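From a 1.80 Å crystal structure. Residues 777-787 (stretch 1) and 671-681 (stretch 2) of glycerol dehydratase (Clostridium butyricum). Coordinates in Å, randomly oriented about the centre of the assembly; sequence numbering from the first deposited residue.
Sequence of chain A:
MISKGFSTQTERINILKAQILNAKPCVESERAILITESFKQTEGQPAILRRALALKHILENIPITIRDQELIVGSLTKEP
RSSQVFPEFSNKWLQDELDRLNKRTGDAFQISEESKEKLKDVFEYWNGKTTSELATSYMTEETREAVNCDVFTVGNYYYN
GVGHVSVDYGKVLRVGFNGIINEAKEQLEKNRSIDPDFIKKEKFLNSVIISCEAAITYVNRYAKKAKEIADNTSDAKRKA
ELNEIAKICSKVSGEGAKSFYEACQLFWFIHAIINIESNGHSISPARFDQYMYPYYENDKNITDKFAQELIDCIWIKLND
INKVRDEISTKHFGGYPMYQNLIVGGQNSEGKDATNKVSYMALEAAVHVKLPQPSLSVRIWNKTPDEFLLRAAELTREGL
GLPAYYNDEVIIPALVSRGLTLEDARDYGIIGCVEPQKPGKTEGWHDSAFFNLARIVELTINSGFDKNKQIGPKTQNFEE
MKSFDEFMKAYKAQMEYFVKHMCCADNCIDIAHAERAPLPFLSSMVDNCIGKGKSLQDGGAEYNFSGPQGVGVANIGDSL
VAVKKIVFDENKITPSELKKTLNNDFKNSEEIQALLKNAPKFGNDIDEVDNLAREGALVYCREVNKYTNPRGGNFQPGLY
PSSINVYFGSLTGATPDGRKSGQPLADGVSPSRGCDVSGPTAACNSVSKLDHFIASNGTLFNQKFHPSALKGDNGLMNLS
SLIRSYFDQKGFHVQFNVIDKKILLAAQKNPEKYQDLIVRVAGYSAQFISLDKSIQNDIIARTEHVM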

ATOM      1  N   ASN A 777     -12.866  -6.350 -44.221  1.00 27.72           N
ATOM      2  CA  ASN A 777     -14.025  -5.830 -44.940  1.00 27.50           C
ATOM      3  C   ASN A 777     -14.331  -4.373 -44.611  1.00 27.62           C
ATOM      4  O   ASN A 777     -14.786  -3.628 -45.472  1.00 26.87           O
ATOM      5  CB  ASN A 777     -15.262  -6.688 -44.661  1.00 28.40           C
ATOM      6  CG  ASN A 777     -15.161  -8.072 -45.281  1.00 29.41           C
ATOM      7  OD1 ASN A 777     -14.394  -8.283 -46.221  1.00 30.24           O
ATOM      8  ND2 ASN A 777     -15.946  -9.014 -44.769  1.00 30.08           N
ATOM      9  N   ASP A 778     -14.095  -3.967 -43.368  1.00 27.34           N
ATOM     10  CA  ASP A 778     -14.354  -2.584 -42.987  1.00 27.54           C
ATOM     11  C   ASP A 778     -13.407  -1.671 -43.764  1.00 26.95           C
ATOM     12  O   ASP A 778     -13.810  -0.616 -44.252  1.00 26.92           O
ATOM     13  CB  ASP A 778     -14.153  -2.387 -41.479  1.00 28.51           C
ATOM     14  CG  ASP A 778     -14.573  -0.998 -41.008  1.00 30.93           C
ATOM     15  OD1 ASP A 778     -13.773  -0.330 -40.316  1.00 30.78           O
ATOM     16  OD2 ASP A 778     -15.708  -0.581 -41.326  1.00 30.09           O
ATOM     17  N   ILE A 779     -12.147  -2.087 -43.891  1.00 25.97           N
ATOM     18  CA  ILE A 779     -11.158  -1.293 -44.616  1.00 25.78           C
ATOM     19  C   ILE A 779     -11.479  -1.226 -46.109  1.00 26.54           C
ATOM     20  O   ILE A 779     -11.368  -0.172 -46.733  1.00 26.31           O
ATOM     21  CB  ILE A 779      -9.734  -1.865 -44.422  1.00 25.05           C
ATOM     22  CG1 ILE A 779      -9.317  -1.699 -42.955  1.00 25.59           C
ATOM     23  CG2 ILE A 779      -8.750  -1.166 -45.351  1.00 25.82           C
ATOM     24  CD1 ILE A 779      -7.994  -2.372 -42.601  1.00 25.14           C
ATOM     25  N   ILE A 780     -11.878  -2.355 -46.679  1.00 25.84           N
ATOM     26  CA  ILE A 780     -12.219  -2.395 -48.098  1.00 26.63           C
ATOM     27  C   ILE A 780     -13.442  -1.512 -48.388  1.00 26.31           C
ATOM     28  O   ILE A 780     -13.534  -0.898 -49.455  1.00 27.09           O
ATOM     29  CB  ILE A 780     -12.514  -3.855 -48.544  1.00 26.10           C
ATOM     30  CG1 ILE A 780     -11.221  -4.674 -48.495  1.00 26.95           C
ATOM     31  CG2 ILE A 780     -13.101  -3.877 -49.947  1.00 27.68           C
ATOM     32  CD1 ILE A 780     -11.429  -6.175 -48.652  1.00 27.68           C
ATOM     33  N   ALA A 781     -14.361  -1.438 -47.429  1.00 26.59           N
ATOM     34  CA  ALA A 781     -15.590  -0.661 -47.593  1.00 26.72           C
ATOM     35  C   ALA A 781     -15.431   0.850 -47.439  1.00 27.32           C
ATOM     36  O   ALA A 781     -16.354   1.609 -47.743  1.00 27.06           O
ATOM     37  CB  ALA A 781     -16.655  -1.168 -46.628  1.00 27.55           C
ATOM     38  N   ARG A 782     -14.269   1.291 -46.975  1.00 26.81           N
ATOM     39  CA  ARG A 782     -14.037   2.719 -46.803  1.00 27.34           C
ATOM     40  C   ARG A 782     -14.128   3.461 -48.128  1.00 27.71           C
ATOM     41  O   ARG A 782     -13.840   2.908 -49.190  1.00 25.95           O
ATOM     42  CB  ARG A 782     -12.664   2.958 -46.182  1.00 26.32           C
ATOM     43  CG  ARG A 782     -12.579   2.509 -44.742  1.00 26.16           C
ATOM     44  CD  ARG A 782     -11.160   2.620 -44.220  1.00 27.37           C
ATOM     45  NE  ARG A 782     -11.062   2.107 -42.857  1.00 28.03           N
ATOM     46  CZ  ARG A 782      -9.923   1.993 -42.184  1.00 29.42           C
ATOM     47  NH1 ARG A 782      -8.780   2.359 -42.749  1.00 27.78           N
ATOM     48  NH2 ARG A 782      -9.931   1.514 -40.946  1.00 29.08           N
ATOM     49  N   THR A 783     -14.531   4.726 -48.054  1.00 28.43           N
ATOM     50  CA  THR A 783     -14.645   5.554 -49.245  1.00 29.07           C
ATOM     51  C   THR A 783     -13.296   5.664 -49.946  1.00 29.41           C
ATOM     52  O   THR A 783     -12.266   5.844 -49.301  1.00 28.77           O
ATOM     53  CB  THR A 783     -15.098   6.981 -48.893  1.00 28.92           C
ATOM     54  OG1 THR A 783     -16.333   6.932 -48.170  1.00 30.57           O
ATOM     55  CG2 THR A 783     -15.277   7.805 -50.164  1.00 30.38           C
ATOM     56  N   GLU A 784     -13.305   5.549 -51.270  1.00 29.63           N
ATOM     57  CA  GLU A 784     -12.079   5.675 -52.045  1.00 30.64           C
ATOM     58  C   GLU A 784     -12.148   7.005 -52.781  1.00 31.11           C
ATOM     59  O   GLU A 784     -13.056   7.226 -53.578  1.00 30.03           O
ATOM     60  CB  GLU A 784     -11.952   4.534 -53.054  1.00 33.06           C
ATOM     61  CG  GLU A 784     -10.821   4.734 -54.051  1.00 37.30           C
ATOM     62  CD  GLU A 784     -10.728   3.611 -55.070  1.00 40.23           C
ATOM     63  OE1 GLU A 784     -10.225   2.522 -54.717  1.00 42.21           O
ATOM     64  OE2 GLU A 784     -11.168   3.816 -56.222  1.00 41.83           O
ATOM     65  N   HIS A 785     -11.188   7.885 -52.515  1.00 30.29           N
ATOM     66  CA  HIS A 785     -11.156   9.205 -53.141  1.00 30.53           C
ATOM     67  C   HIS A 785     -10.188   9.338 -54.305  1.00 30.84           C
ATOM     68  O   HIS A 785      -9.303   8.510 -54.512  1.00 30.75           O
ATOM     69  CB  HIS A 785     -10.767  10.274 -52.111  1.00 30.02           C
ATOM     70  CG  HIS A 785     -11.828  10.570 -51.099  1.00 30.73           C
ATOM     71  ND1 HIS A 785     -12.970  11.277 -51.405  1.00 30.94           N
ATOM     72  CD2 HIS A 785     -11.913  10.270 -49.782  1.00 31.48           C
ATOM     73  CE1 HIS A 785     -13.712  11.401 -50.319  1.00 31.30           C
ATOM     74  NE2 HIS A 785     -13.093  10.799 -49.320  1.00 31.17           N
ATOM     75  N   VAL A 786     -10.391  10.409 -55.066  1.00 31.48           N
ATOM     76  CA  VAL A 786      -9.525  10.789 -56.168  1.00 32.47           C
ATOM     77  C   VAL A 786      -9.243  12.231 -55.779  1.00 33.44           C
ATOM     78  O   VAL A 786     -10.001  12.815 -55.004  1.00 32.82           O
ATOM     79  CB  VAL A 786     -10.225  10.715 -57.545  1.00 33.17           C
ATOM     80  CG1 VAL A 786     -10.336   9.257 -57.979  1.00 33.73           C
ATOM     81  CG2 VAL A 786     -11.597  11.361 -57.481  1.00 33.59           C
ATOM     82  N   MET A 787      -8.164  12.803 -56.287  1.00 34.75           N
ATOM     83  CA  MET A 787      -7.793  14.163 -55.919  1.00 37.78           C
ATOM     84  C   MET A 787      -8.715  15.216 -56.535  1.00 39.69           C
ATOM     85  O   MET A 787      -9.367  15.984 -55.814  1.00 40.81           O
ATOM     86  CB  MET A 787      -6.336  14.411 -56.324  1.00 38.81           C
ATOM     87  CG  MET A 787      -5.558  15.321 -55.388  1.00 40.47           C
ATOM     88  SD  MET A 787      -5.398  14.704 -53.693  1.00 37.41           S
ATOM     89  CE  MET A 787      -3.851  13.789 -53.770  1.00 39.33           C
TER
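Stretch 2, residues 671-681: PSRGCDVSGPT

Stretch 1 is the end of the chain: the last part of a helix that begins earlier in the chain, followed by an extended tail to Met787. Stretch 2 lies along it as a loop that becomes helical at Pro680. The two run in the same general sense, so that Arg673 meets the helical part, Gly674 comes beside Thr783 (CA to CA 5.2 Å) and Pro680 beside His785 (CA to CA 6.3 Å). No backbone-to-backbone hydrogen bonds join the two; side chains make most of the contact.

At the helical part, Arg673 reaches across. Its CA-to-CB bond points sideways, but chi1 p, chi2 t and chi3 p fold the chain so that the guanidinium arrives beside Asp778. Asp778 also starts sideways; with chi1 t its carboxylate comes nearer, and Arg673 NH2 donates to Asp778 OD2 at 2.8 Å in a salt bridge. The carboxylate oxygen lies near the guanidinium plane, where the N-H groups point, leaving the flat face free for a nonpolar neighbour. Ala781 supplies it: its CB sits over one face, 3.4 Å from Arg673 CZ, and the small methyl allows that close approach. Water 1 accepts weakly from Arg673 NE at 3.1 Å and lies 2.9 Å from Asp778 O.

In the tail, the extended backbone of Arg782, Thr783 and Glu784 sends alternate side chains to different sides: Thr783 points toward stretch 2, while Arg782 and Glu784 point away. Thr783, with chi1 m, places its hydroxyl where it can both accept and donate. Gly674 N donates to Thr783 OG1 at 2.9 Å, and Thr783 OG1 donates in turn to Asp676 OD1 at 2.7 Å. Gly674 adopts phi/psi of 67/2, a positive phi that favours glycine, within a turn closed by Cys675 N donating to Ser672 O at 3.0 Å.

Asp676 ties two residues of the tail together. Its CA-to-CB bond points toward stretch 1, and chi1 of 43° (p) presents the carboxylate to both Thr783 and His785. While OD1 accepts the hydrogen bond from the threonine hydroxyl, Asp676 OD2 accepts from His785 NE2 at 2.8 Å, near the plane of the imidazole. A short acid with two acceptor oxygens suits this buried place well.

His785, also directed toward stretch 2, holds chi1 at -72° (m) and chi2 at -73°. This sets its ring edge to the carboxylate and one face to Pro680, whose CB lies 4.2 Å from the centroid of the His785 ring, 18° off the normal, a CH-pi contact. Proline fits the first turn of a helix, where the missing N-H costs no helical hydrogen bond, and its ring offers compact packing: Pro680 CD lies 3.2 Å from Val786 O. Just before it, Gly679 occupies the N-cap position at phi/psi 98/161, where a CB would jam against the preceding carbonyl oxygen. Val786 and Met787 direct their CA-to-CB bonds away, so Val786 O and the terminal oxygen Met787 O, rather than their side chains, approach Pro680.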

ATOM      1  N   PRO A 671     -15.352  10.532 -41.891  1.00 23.82           N
ATOM      2  CA  PRO A 671     -16.764  10.432 -42.277  1.00 24.00           C
ATOM      3  C   PRO A 671     -17.150   8.956 -42.416  1.00 25.24           C
ATOM      4  O   PRO A 671     -16.280   8.110 -42.644  1.00 25.70           O
ATOM      5  CB  PRO A 671     -16.803  11.156 -43.623  1.00 23.80           C
ATOM      6  CG  PRO A 671     -15.732  12.196 -43.476  1.00 23.66           C
ATOM      7  CD  PRO A 671     -14.612  11.414 -42.810  1.00 23.03           C
ATOM      8  N   SER A 672     -18.435   8.643 -42.267  1.00 25.35           N
ATOM      9  CA  SER A 672     -18.903   7.261 -42.403  1.00 27.31           C
ATOM     10  C   SER A 672     -18.727   6.806 -43.849  1.00 27.46           C
ATOM     11  O   SER A 672     -18.734   7.622 -44.763  1.00 26.88           O
ATOM     12  CB  SER A 672     -20.380   7.142 -42.013  1.00 28.13           C
ATOM     13  OG  SER A 672     -20.571   7.365 -40.627  1.00 30.41           O
ATOM     14  N   ARG A 673     -18.590   5.501 -44.048  1.00 28.03           N
ATOM     15  CA  ARG A 673     -18.390   4.948 -45.385  1.00 30.18           C
ATOM     16  C   ARG A 673     -19.428   5.413 -46.399  1.00 29.56           C
ATOM     17  O   ARG A 673     -20.627   5.392 -46.125  1.00 29.80           O
ATOM     18  CB  ARG A 673     -18.396   3.416 -45.333  1.00 31.34           C
ATOM     19  CG  ARG A 673     -19.703   2.823 -44.849  1.00 32.97           C
ATOM     20  CD  ARG A 673     -19.714   1.310 -44.996  1.00 35.15           C
ATOM     21  NE  ARG A 673     -18.758   0.656 -44.103  1.00 35.60           N
ATOM     22  CZ  ARG A 673     -18.701  -0.658 -43.914  1.00 35.47           C
ATOM     23  NH1 ARG A 673     -19.543  -1.456 -44.559  1.00 35.37           N
ATOM     24  NH2 ARG A 673     -17.818  -1.172 -43.070  1.00 36.25           N
ATOM     25  N   GLY A 674     -18.940   5.832 -47.565  1.00 30.42           N
ATOM     26  CA  GLY A 674     -19.802   6.284 -48.645  1.00 30.95           C
ATOM     27  C   GLY A 674     -20.577   7.568 -48.414  1.00 31.38           C
ATOM     28  O   GLY A 674     -21.342   7.993 -49.284  1.00 31.05           O
ATOM     29  N   CYS A 675     -20.384   8.198 -47.258  1.00 30.69           N
ATOM     30  CA  CYS A 675     -21.098   9.431 -46.946  1.00 31.01           C
ATOM     31  C   CYS A 675     -20.430  10.684 -47.486  1.00 30.14           C
ATOM     32  O   CYS A 675     -21.103  11.681 -47.753  1.00 29.55           O
ATOM     33  CB  CYS A 675     -21.295   9.556 -45.437  1.00 31.11           C
ATOM     34  SG  CYS A 675     -22.541   8.418 -44.803  1.00 36.34           S
ATOM     35  N   ASP A 676     -19.110  10.634 -47.637  1.00 29.18           N
ATOM     36  CA  ASP A 676     -18.363  11.768 -48.161  1.00 29.13           C
ATOM     37  C   ASP A 676     -18.286  11.653 -49.682  1.00 28.93           C
ATOM     38  O   ASP A 676     -17.393  11.012 -50.234  1.00 28.57           O
ATOM     39  CB  ASP A 676     -16.962  11.842 -47.514  1.00 30.28           C
ATOM     40  CG  ASP A 676     -16.269  10.484 -47.410  1.00 31.77           C
ATOM     41  OD1 ASP A 676     -16.954   9.438 -47.342  1.00 32.64           O
ATOM     42  OD2 ASP A 676     -15.019  10.468 -47.364  1.00 32.99           O
ATOM     43  N   VAL A 677     -19.247  12.287 -50.347  1.00 28.19           N
ATOM     44  CA  VAL A 677     -19.354  12.248 -51.800  1.00 28.40           C
ATOM     45  C   VAL A 677     -19.034  13.577 -52.479  1.00 28.75           C
ATOM     46  O   VAL A 677     -19.420  13.804 -53.632  1.00 29.52           O
ATOM     47  CB  VAL A 677     -20.778  11.829 -52.209  1.00 27.98           C
ATOM     48  CG1 VAL A 677     -21.091  10.447 -51.653  1.00 29.06           C
ATOM     49  CG2 VAL A 677     -21.793  12.846 -51.677  1.00 28.68           C
ATOM     50  N   SER A 678     -18.319  14.450 -51.780  1.00 27.84           N
ATOM     51  CA  SER A 678     -17.983  15.752 -52.336  1.00 27.53           C
ATOM     52  C   SER A 678     -16.486  15.975 -52.528  1.00 27.18           C
ATOM     53  O   SER A 678     -16.041  17.107 -52.720  1.00 26.68           O
ATOM     54  CB  SER A 678     -18.562  16.853 -51.439  1.00 28.89           C
ATOM     55  OG  SER A 678     -19.941  16.626 -51.196  1.00 28.17           O
ATOM     56  N   GLY A 679     -15.708  14.897 -52.490  1.00 26.71           N
ATOM     57  CA  GLY A 679     -14.271  15.034 -52.663  1.00 26.44           C
ATOM     58  C   GLY A 679     -13.513  15.060 -51.343  1.00 26.28           C
ATOM     59  O   GLY A 679     -14.100  15.331 -50.298  1.00 26.49           O
ATOM     60  N   PRO A 680     -12.199  14.790 -51.360  1.00 26.61           N
ATOM     61  CA  PRO A 680     -11.391  14.789 -50.134  1.00 26.57           C
ATOM     62  C   PRO A 680     -11.198  16.148 -49.458  1.00 26.39           C
ATOM     63  O   PRO A 680     -11.063  16.218 -48.239  1.00 25.88           O
ATOM     64  CB  PRO A 680     -10.072  14.171 -50.595  1.00 26.59           C
ATOM     65  CG  PRO A 680      -9.978  14.617 -52.025  1.00 27.14           C
ATOM     66  CD  PRO A 680     -11.386  14.394 -52.525  1.00 27.09           C
ATOM     67  N   THR A 681     -11.182  17.224 -50.237  1.00 26.02           N
ATOM     68  CA  THR A 681     -11.012  18.549 -49.650  1.00 26.94           C
ATOM     69  C   THR A 681     -12.233  18.883 -48.800  1.00 26.48           C
ATOM     70  O   THR A 681     -12.102  19.359 -47.673  1.00 25.63           O
ATOM     71  CB  THR A 681     -10.841  19.640 -50.727  1.00 27.68           C
ATOM     72  OG1 THR A 681      -9.633  19.403 -51.461  1.00 29.57           O
ATOM     73  CG2 THR A 681     -10.759  21.018 -50.080  1.00 29.12           C
TER
HETATM   74  O   HOH W   1     -15.741   1.430 -43.796  1.00 31.63           O
HETATM   75  O   HOH W   2     -11.132  17.666 -53.416  1.00 35.74           O